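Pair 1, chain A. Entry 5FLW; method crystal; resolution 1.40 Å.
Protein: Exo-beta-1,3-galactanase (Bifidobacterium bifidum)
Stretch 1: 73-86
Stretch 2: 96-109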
# COMPACT_ATOMS: atom_id res chain seq x y z
N SER A 73 13.93 16.64 11.92
CA SER A 73 13.48 15.25 11.98
C SER A 73 13.26 14.70 10.57
O SER A 73 13.18 15.45 9.58
CB SER A 73 12.17 15.10 12.78
OG SER A 73 11.04 15.58 12.07
N ALA A 74 13.12 13.37 10.49
CA ALA A 74 12.97 12.70 9.20
C ALA A 74 11.59 12.91 8.57
O ALA A 74 11.39 12.52 7.41
CB ALA A 74 13.28 11.22 9.33
N LEU A 75 10.64 13.52 9.29
CA LEU A 75 9.32 13.84 8.75
C LEU A 75 9.02 15.33 8.85
O LEU A 75 7.86 15.73 9.00
CB LEU A 75 8.23 13.00 9.41
CG LEU A 75 8.21 11.49 9.04
CD1 LEU A 75 7.19 10.71 9.86
CD2 LEU A 75 8.01 11.28 7.53
N ALA A 76 10.07 16.17 8.79
CA ALA A 76 9.91 17.62 8.71
C ALA A 76 9.30 18.01 7.35
O ALA A 76 9.19 17.20 6.42
CB ALA A 76 11.26 18.32 8.93
N ALA A 77 8.90 19.29 7.25
CA ALA A 77 8.19 19.81 6.08
C ALA A 77 9.03 19.74 4.81
O ALA A 77 8.48 19.81 3.72
CB ALA A 77 7.79 21.27 6.33
N ASP A 78 10.35 19.63 4.94
CA ASP A 78 11.24 19.57 3.79
C ASP A 78 11.54 18.14 3.36
O ASP A 78 12.23 17.96 2.35
CB ASP A 78 12.54 20.31 4.09
CG ASP A 78 13.28 19.70 5.27
OD1 ASP A 78 12.73 19.69 6.38
OD2 ASP A 78 14.41 19.21 5.07
N ARG A 79 11.04 17.14 4.09
CA ARG A 79 11.25 15.73 3.78
C ARG A 79 10.04 15.16 3.01
O ARG A 79 9.07 15.86 2.72
CB ARG A 79 11.50 14.90 5.05
CG ARG A 79 12.49 15.51 5.98
CD ARG A 79 13.96 15.50 5.46
NE ARG A 79 14.65 16.49 6.31
CZ ARG A 79 15.51 16.22 7.29
NH1 ARG A 79 15.89 14.96 7.51
NH2 ARG A 79 15.99 17.22 8.06
N ILE A 80 10.13 13.87 2.73
CA ILE A 80 9.10 13.12 2.02
C ILE A 80 8.68 11.91 2.85
O ILE A 80 9.52 11.23 3.44
CB ILE A 80 9.63 12.66 0.64
CG1 ILE A 80 9.82 13.87 -0.28
CG2 ILE A 80 8.70 11.64 0.00
CD1 ILE A 80 10.63 13.57 -1.52
N GLY A 81 7.38 11.65 2.91
CA GLY A 81 6.82 10.53 3.65
C GLY A 81 5.72 9.92 2.81
O GLY A 81 4.67 10.52 2.64
N GLU A 82 5.97 8.73 2.28
CA GLU A 82 5.03 8.07 1.38
C GLU A 82 4.54 6.68 1.76
O GLU A 82 5.15 5.98 2.56
CB GLU A 82 5.69 7.96 -0.00
CG GLU A 82 5.98 9.29 -0.68
CD GLU A 82 6.74 9.13 -1.98
OE1 GLU A 82 7.32 8.06 -2.21
OE2 GLU A 82 6.76 10.09 -2.78
N ARG A 83 3.42 6.29 1.16
CA ARG A 83 2.83 4.96 1.29
C ARG A 83 2.63 4.51 2.74
O ARG A 83 3.07 3.42 3.14
CB ARG A 83 3.60 3.91 0.48
CG ARG A 83 3.60 4.25 -1.02
CD ARG A 83 4.16 3.11 -1.89
NE ARG A 83 4.13 3.52 -3.29
CZ ARG A 83 3.04 3.48 -4.06
NH1 ARG A 83 1.89 3.01 -3.56
NH2 ARG A 83 3.08 3.89 -5.34
N PRO A 84 1.93 5.31 3.56
CA PRO A 84 1.71 4.93 4.96
C PRO A 84 0.91 3.64 5.06
O PRO A 84 -0.01 3.40 4.26
CB PRO A 84 0.91 6.12 5.54
CG PRO A 84 0.16 6.69 4.36
CD PRO A 84 1.15 6.52 3.19
N LYS A 85 1.26 2.82 6.05
CA LYS A 85 0.59 1.56 6.31
C LYS A 85 0.40 1.43 7.82
O LYS A 85 1.23 1.92 8.59
CB LYS A 85 1.45 0.38 5.82
CG LYS A 85 1.79 0.42 4.32
CD LYS A 85 0.52 0.19 3.48
CE LYS A 85 0.72 0.58 2.00
NZ LYS A 85 0.88 2.05 1.84
N VAL A 86 -0.67 0.75 8.23
CA VAL A 86 -0.97 0.52 9.65
C VAL A 86 -1.25 -0.96 9.88
O VAL A 86 -1.93 -1.60 9.08
CB VAL A 86 -2.15 1.41 10.14
CG1 VAL A 86 -2.65 1.01 11.56
CG2 VAL A 86 -1.74 2.90 10.10
N VAL A 96 0.43 0.38 14.93
CA VAL A 96 1.76 0.80 14.49
C VAL A 96 1.65 1.24 13.03
O VAL A 96 1.11 0.51 12.19
CB VAL A 96 2.82 -0.30 14.67
CG1 VAL A 96 4.18 0.24 14.32
CG2 VAL A 96 2.78 -0.89 16.09
N MET A 97 2.16 2.44 12.75
CA MET A 97 2.22 2.97 11.40
C MET A 97 3.65 2.90 10.87
O MET A 97 4.62 3.18 11.60
CB MET A 97 1.71 4.41 11.37
CG MET A 97 1.71 5.02 9.98
SD MET A 97 1.01 6.71 9.93
CE MET A 97 -0.73 6.37 10.23
N TYR A 98 3.77 2.51 9.59
CA TYR A 98 5.03 2.46 8.84
C TYR A 98 4.94 3.44 7.68
O TYR A 98 3.86 3.63 7.10
CB TYR A 98 5.28 1.03 8.31
CG TYR A 98 5.03 0.00 9.38
CD1 TYR A 98 6.03 -0.31 10.31
CD2 TYR A 98 3.79 -0.62 9.50
CE1 TYR A 98 5.79 -1.24 11.34
CE2 TYR A 98 3.53 -1.52 10.52
CZ TYR A 98 4.53 -1.84 11.44
OH TYR A 98 4.29 -2.74 12.45
N ILE A 99 6.05 4.08 7.34
CA ILE A 99 6.04 5.07 6.26
C ILE A 99 7.38 5.02 5.55
O ILE A 99 8.41 4.73 6.16
CB ILE A 99 5.67 6.49 6.78
CG1 ILE A 99 5.32 7.45 5.63
CG2 ILE A 99 6.77 7.06 7.64
CD1 ILE A 99 4.61 8.65 6.12
N HIS A 100 7.36 5.26 4.25
CA HIS A 100 8.62 5.42 3.53
C HIS A 100 9.13 6.83 3.83
O HIS A 100 8.56 7.82 3.34
CB HIS A 100 8.41 5.15 2.03
CG HIS A 100 9.57 5.57 1.15
ND1 HIS A 100 9.44 5.72 -0.22
CD2 HIS A 100 10.88 5.85 1.43
CE1 HIS A 100 10.60 6.09 -0.74
NE2 HIS A 100 11.49 6.18 0.24
N ALA A 101 10.17 6.94 4.68
CA ALA A 101 10.79 8.22 4.98
C ALA A 101 11.89 8.47 3.95
O ALA A 101 12.77 7.62 3.76
CB ALA A 101 11.36 8.23 6.41
N GLU A 102 11.83 9.63 3.30
CA GLU A 102 12.67 9.89 2.14
C GLU A 102 13.13 11.35 2.19
O GLU A 102 12.57 12.15 2.93
CB GLU A 102 11.91 9.58 0.83
CG GLU A 102 12.80 9.46 -0.40
CD GLU A 102 13.99 8.56 -0.14
OE1 GLU A 102 13.87 7.30 -0.25
OE2 GLU A 102 15.05 9.12 0.20
N THR A 103 14.16 11.67 1.39
CA THR A 103 14.62 13.04 1.22
C THR A 103 14.45 13.44 -0.25
O THR A 103 14.32 12.57 -1.11
CB THR A 103 16.11 13.18 1.63
OG1 THR A 103 16.91 12.23 0.92
CG2 THR A 103 16.31 12.95 3.14
N PRO A 104 14.42 14.75 -0.56
CA PRO A 104 14.24 15.16 -1.98
C PRO A 104 15.31 14.62 -2.92
O PRO A 104 15.02 14.42 -4.11
CB PRO A 104 14.24 16.69 -1.91
CG PRO A 104 13.74 16.98 -0.51
CD PRO A 104 14.38 15.92 0.34
N ASP A 105 16.53 14.39 -2.43
CA ASP A 105 17.58 13.79 -3.25
C ASP A 105 17.40 12.28 -3.41
O ASP A 105 18.13 11.67 -4.21
CB ASP A 105 18.94 14.05 -2.62
CG ASP A 105 19.12 13.29 -1.29
OD1 ASP A 105 19.55 12.11 -1.29
OD2 ASP A 105 18.76 13.85 -0.24
N TYR A 106 16.46 11.69 -2.67
CA TYR A 106 16.09 10.28 -2.83
C TYR A 106 17.14 9.27 -2.39
O TYR A 106 17.02 8.08 -2.72
CB TYR A 106 15.59 9.99 -4.24
CG TYR A 106 14.10 10.00 -4.26
CD1 TYR A 106 13.37 11.18 -4.35
CD2 TYR A 106 13.42 8.78 -4.13
CE1 TYR A 106 11.99 11.13 -4.34
CE2 TYR A 106 12.07 8.72 -4.10
CZ TYR A 106 11.35 9.88 -4.20
OH TYR A 106 9.98 9.78 -4.19
N GLY A 107 18.11 9.69 -1.59
CA GLY A 107 19.15 8.84 -1.07
C GLY A 107 18.91 8.26 0.30
O GLY A 107 19.73 7.46 0.76
N TYR A 108 17.82 8.63 0.99
CA TYR A 108 17.67 8.20 2.38
C TYR A 108 17.07 6.81 2.52
O TYR A 108 17.62 5.95 3.25
CB TYR A 108 16.84 9.22 3.15
CG TYR A 108 16.80 9.01 4.66
CD1 TYR A 108 17.97 8.99 5.43
CD2 TYR A 108 15.56 8.90 5.34
CE1 TYR A 108 17.92 8.85 6.84
CE2 TYR A 108 15.50 8.76 6.75
CZ TYR A 108 16.69 8.74 7.48
OH TYR A 108 16.69 8.61 8.86
N ALA A 109 15.90 6.59 1.92
CA ALA A 109 15.34 5.26 1.74
C ALA A 109 15.23 4.48 3.07
O ALA A 109 15.80 3.40 3.24
CB ALA A 109 16.12 4.50 0.67
O HOH W 1 13.19 11.64 5.72
O HOH W 2 7.17 5.20 -1.55

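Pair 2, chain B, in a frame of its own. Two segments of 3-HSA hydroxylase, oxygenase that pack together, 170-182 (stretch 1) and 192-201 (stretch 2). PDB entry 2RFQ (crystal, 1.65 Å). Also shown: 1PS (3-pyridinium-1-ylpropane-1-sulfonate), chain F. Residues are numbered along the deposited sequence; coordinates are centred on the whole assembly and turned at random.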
# COMPACT_ATOMS: atom_id res chain seq x y z
N LEU B 170 22.71 17.97 -32.65
CA LEU B 170 23.46 18.94 -31.84
C LEU B 170 23.41 20.30 -32.55
O LEU B 170 23.88 20.42 -33.69
CB LEU B 170 24.93 18.49 -31.68
CG LEU B 170 25.93 19.48 -31.04
CD1 LEU B 170 25.63 19.77 -29.57
CD2 LEU B 170 27.39 18.93 -31.22
N ILE B 171 22.81 21.29 -31.89
CA ILE B 171 22.53 22.58 -32.52
C ILE B 171 23.02 23.72 -31.61
O ILE B 171 22.77 23.68 -30.40
CB ILE B 171 21.01 22.75 -32.79
CG1 ILE B 171 20.50 21.54 -33.60
CG2 ILE B 171 20.73 24.08 -33.50
CD1 ILE B 171 19.05 21.67 -34.18
N PRO B 172 23.75 24.70 -32.19
CA PRO B 172 24.21 25.78 -31.32
C PRO B 172 23.11 26.79 -31.05
O PRO B 172 22.19 26.94 -31.85
CB PRO B 172 25.34 26.42 -32.13
CG PRO B 172 24.85 26.26 -33.58
CD PRO B 172 24.23 24.87 -33.59
N ARG B 173 23.23 27.52 -29.94
CA ARG B 173 22.18 28.45 -29.55
C ARG B 173 21.90 29.58 -30.54
O ARG B 173 20.80 30.11 -30.56
CB ARG B 173 22.45 28.99 -28.14
CG ARG B 173 21.30 29.78 -27.55
CD ARG B 173 21.44 29.78 -26.06
NE ARG B 173 20.48 30.70 -25.48
CZ ARG B 173 20.37 30.95 -24.18
NH1 ARG B 173 21.17 30.30 -23.32
NH2 ARG B 173 19.46 31.83 -23.74
N GLU B 174 22.87 29.95 -31.37
CA GLU B 174 22.64 30.99 -32.37
C GLU B 174 21.57 30.54 -33.38
O GLU B 174 20.95 31.37 -34.06
CB GLU B 174 23.94 31.36 -33.07
CG GLU B 174 24.51 30.22 -33.90
CD GLU B 174 25.95 30.43 -34.30
OE1 GLU B 174 26.78 30.80 -33.44
OE2 GLU B 174 26.26 30.18 -35.48
N ASP B 175 21.35 29.22 -33.45
CA ASP B 175 20.38 28.63 -34.38
C ASP B 175 19.01 28.30 -33.80
O ASP B 175 18.15 27.75 -34.50
CB ASP B 175 20.97 27.40 -35.07
CG ASP B 175 22.08 27.73 -36.06
OD1 ASP B 175 22.14 28.89 -36.54
OD2 ASP B 175 22.88 26.81 -36.36
N TYR B 176 18.80 28.60 -32.52
CA TYR B 176 17.47 28.35 -31.95
C TYR B 176 17.00 29.46 -31.04
O TYR B 176 17.79 30.30 -30.63
CB TYR B 176 17.38 27.00 -31.24
CG TYR B 176 18.33 26.73 -30.10
CD1 TYR B 176 18.11 27.24 -28.81
CD2 TYR B 176 19.43 25.89 -30.30
CE1 TYR B 176 18.98 26.94 -27.75
CE2 TYR B 176 20.31 25.58 -29.26
CZ TYR B 176 20.08 26.11 -27.99
OH TYR B 176 20.98 25.79 -26.99
N ARG B 177 15.70 29.45 -30.74
CA ARG B 177 15.09 30.43 -29.84
C ARG B 177 14.51 29.69 -28.63
O ARG B 177 13.97 28.59 -28.77
CB ARG B 177 13.96 31.16 -30.58
CG ARG B 177 13.33 32.29 -29.82
CD ARG B 177 12.13 32.87 -30.60
NE ARG B 177 10.90 32.08 -30.48
CZ ARG B 177 10.28 31.48 -31.50
NH1 ARG B 177 10.77 31.59 -32.73
NH2 ARG B 177 9.16 30.80 -31.29
N ILE B 178 14.64 30.28 -27.46
CA ILE B 178 14.05 29.70 -26.26
C ILE B 178 12.79 30.49 -25.93
O ILE B 178 12.86 31.73 -25.77
CB ILE B 178 15.03 29.72 -25.06
CG1 ILE B 178 16.22 28.77 -25.31
CG2 ILE B 178 14.32 29.31 -23.79
CD1 ILE B 178 17.38 28.89 -24.30
N ASP B 179 11.65 29.78 -25.83
CA ASP B 179 10.37 30.39 -25.45
C ASP B 179 10.09 30.10 -23.99
O ASP B 179 10.14 28.95 -23.57
CB ASP B 179 9.24 29.83 -26.32
CG ASP B 179 9.22 30.46 -27.70
OD1 ASP B 179 9.96 31.45 -27.94
OD2 ASP B 179 8.46 29.96 -28.55
N ASP B 180 9.81 31.16 -23.22
CA ASP B 180 9.58 31.03 -21.79
C ASP B 180 8.12 30.66 -21.55
O ASP B 180 7.22 31.51 -21.63
CB ASP B 180 9.93 32.33 -21.07
CG ASP B 180 9.68 32.27 -19.59
OD1 ASP B 180 9.50 31.15 -19.06
OD2 ASP B 180 9.66 33.34 -18.95
N VAL B 181 7.90 29.37 -21.32
CA VAL B 181 6.56 28.83 -21.10
C VAL B 181 6.43 28.05 -19.79
O VAL B 181 5.35 27.51 -19.51
CB VAL B 181 6.13 27.88 -22.25
CG1 VAL B 181 6.15 28.62 -23.59
CG2 VAL B 181 7.03 26.65 -22.30
N TRP B 182 7.51 27.97 -19.01
CA TRP B 182 7.57 27.06 -17.85
C TRP B 182 6.68 27.55 -16.70
O TRP B 182 7.00 28.51 -16.00
CB TRP B 182 9.02 26.93 -17.41
CG TRP B 182 9.29 25.86 -16.42
CD1 TRP B 182 9.87 26.01 -15.20
CD2 TRP B 182 9.05 24.46 -16.59
NE1 TRP B 182 10.00 24.79 -14.58
CE2 TRP B 182 9.50 23.82 -15.41
CE3 TRP B 182 8.49 23.68 -17.62
CZ2 TRP B 182 9.42 22.44 -15.23
CZ3 TRP B 182 8.40 22.30 -17.44
CH2 TRP B 182 8.88 21.70 -16.26
N SER B 192 12.55 24.86 -17.42
CA SER B 192 12.49 23.84 -18.47
C SER B 192 11.71 24.33 -19.69
O SER B 192 10.63 23.82 -20.01
CB SER B 192 11.94 22.51 -17.90
OG SER B 192 12.82 22.06 -16.88
N ASN B 193 12.30 25.32 -20.37
CA ASN B 193 11.63 26.02 -21.46
C ASN B 193 11.78 25.31 -22.80
O ASN B 193 12.30 24.19 -22.86
CB ASN B 193 12.09 27.48 -21.47
CG ASN B 193 11.48 28.26 -20.34
OD1 ASN B 193 12.17 29.00 -19.61
ND2 ASN B 193 10.19 28.08 -20.16
N THR B 194 11.27 25.93 -23.87
CA THR B 194 11.06 25.25 -25.15
C THR B 194 12.02 25.79 -26.18
O THR B 194 12.12 27.00 -26.39
CB THR B 194 9.58 25.40 -25.62
OG1 THR B 194 8.72 24.78 -24.64
CG2 THR B 194 9.35 24.75 -26.98
N VAL B 195 12.72 24.87 -26.83
CA VAL B 195 13.77 25.18 -27.79
C VAL B 195 13.17 25.06 -29.18
O VAL B 195 12.76 23.97 -29.61
CB VAL B 195 14.98 24.25 -27.62
CG1 VAL B 195 15.97 24.43 -28.77
CG2 VAL B 195 15.66 24.50 -26.25
N VAL B 196 13.08 26.21 -29.85
CA VAL B 196 12.36 26.33 -31.12
C VAL B 196 13.38 26.44 -32.25
O VAL B 196 14.25 27.32 -32.24
CB VAL B 196 11.40 27.54 -31.13
CG1 VAL B 196 10.69 27.64 -32.49
CG2 VAL B 196 10.37 27.45 -29.99
N VAL B 197 13.25 25.52 -33.20
CA VAL B 197 14.22 25.35 -34.29
C VAL B 197 13.45 25.47 -35.61
O VAL B 197 12.49 24.74 -35.83
CB VAL B 197 14.93 23.96 -34.18
CG1 VAL B 197 15.92 23.74 -35.34
CG2 VAL B 197 15.66 23.83 -32.84
N GLU B 198 13.86 26.41 -36.46
CA GLU B 198 13.13 26.70 -37.70
C GLU B 198 14.05 26.63 -38.92
O GLU B 198 14.90 27.50 -39.12
CB GLU B 198 12.45 28.06 -37.63
CG GLU B 198 11.50 28.18 -36.44
CD GLU B 198 10.78 29.51 -36.35
OE1 GLU B 198 9.78 29.58 -35.62
OE2 GLU B 198 11.20 30.48 -37.03
N ASP B 199 13.89 25.57 -39.71
CA ASP B 199 14.59 25.46 -41.00
C ASP B 199 16.11 25.59 -40.83
O ASP B 199 16.77 26.38 -41.52
CB ASP B 199 14.04 26.52 -41.97
CG ASP B 199 14.57 26.37 -43.38
OD1 ASP B 199 14.77 25.22 -43.83
OD2 ASP B 199 14.78 27.42 -44.04
N VAL B 200 16.65 24.83 -39.88
CA VAL B 200 18.06 24.92 -39.53
C VAL B 200 18.87 23.78 -40.11
O VAL B 200 18.49 22.62 -40.00
CB VAL B 200 18.22 24.94 -37.98
CG1 VAL B 200 19.66 24.69 -37.56
CG2 VAL B 200 17.67 26.26 -37.39
N PHE B 201 20.00 24.12 -40.74
CA PHE B 201 20.90 23.12 -41.27
C PHE B 201 21.75 22.58 -40.13
O PHE B 201 22.37 23.36 -39.40
CB PHE B 201 21.81 23.71 -42.35
CG PHE B 201 22.84 22.75 -42.81
CD1 PHE B 201 22.47 21.67 -43.60
CD2 PHE B 201 24.17 22.89 -42.43
CE1 PHE B 201 23.41 20.75 -44.02
CE2 PHE B 201 25.13 21.96 -42.85
CZ PHE B 201 24.75 20.89 -43.63
S1 1PS F . 17.60 32.86 -26.92
O1 1PS F . 16.21 32.68 -27.41
O2 1PS F . 17.63 32.85 -25.43
O3 1PS F . 18.55 31.82 -27.43
O HOH W 3 22.72 24.10 -36.68
O HOH W 4 15.72 28.36 -35.74

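Both pairs are antiparallel strand pairings, each entered through a tight bend. Fourteen central residues superpose with an RMSD of 0.9 Å. Strand 80-82 meets strand 96-102 at 144° in pair 1. Strand 177-179 meets strand 193-198 at 146° in pair 2.

Both pairs have the same hydrogen-bonded rungs at the matched positions. In pair 1, Ile A80 N donates to Glu A102 O (3.0 Å) and Glu A102 N to Ile A80 O (2.8 Å). The matched residues do the same in pair 2: Arg B177 N to Val B196 O is 3.0 Å, and Val B196 N to Arg B177 O is 2.8 Å. The next rung joins Glu A82 and His A100 in pair 1, and Asp B179 and Thr B194 in pair 2.

Ile A80 matches Arg B177, and Glu A102 matches Val B196. The apolar and charged partners have changed strands. Ile A80 CB lies 3.8 Å from Glu A102 CB, and its CD1 reaches Tyr A106 CE1 at 4.0 Å. In pair 2 the Arg B177 guanidinium lays one face over Val B196 CG1, with NH2 to CG1 at 3.7 Å. Arg B177 NE forms a salt bridge to Asp B179 OD1 (2.8 Å), two residues further along the same strand and on the same face.

Glu A82 and Asp B179 match closely, with side-chain centres 1.1 Å apart. In pair 1, water 2 bridges Glu A82 OE1 (2.9 Å) and His A100 ND1 (2.7 Å). In pair 2, Asp B179 OD2 packs 3.5 Å from Val B196 CG2.

On the other face, Gly A81 matches Ile B178 and Ala A101 matches Val B195. Pair 1 is sparse here. An ideal CB on Gly A81 would lie only 3.1 Å from Ile A99 CD1, so Ile A99 occupies the space. Pair 2 has side chains at both positions: Ile B178 CG1 lies 4.4 Å from Val B195 CG2, and Ile B178 CG2 lies 3.7 Å from Asn B193 CB. Asn B193 is the match of Ile A99.

Arg A79 matches Tyr B176, and Thr A103 matches Val B197. Arg A79 CD lies 4.2 Å from Thr A103 CG2, while its NE forms a salt bridge with Asp A78 OD2 (3.0 Å). Tyr B176 CB lies 3.9 Å from Val B197 CG2. Its ring also takes Val B195 CG1 over one face, 3.8 Å from the centroid. Thus an aromatic ring packs against the second strand where pair 1 has an arginine turned to a neighbouring acid.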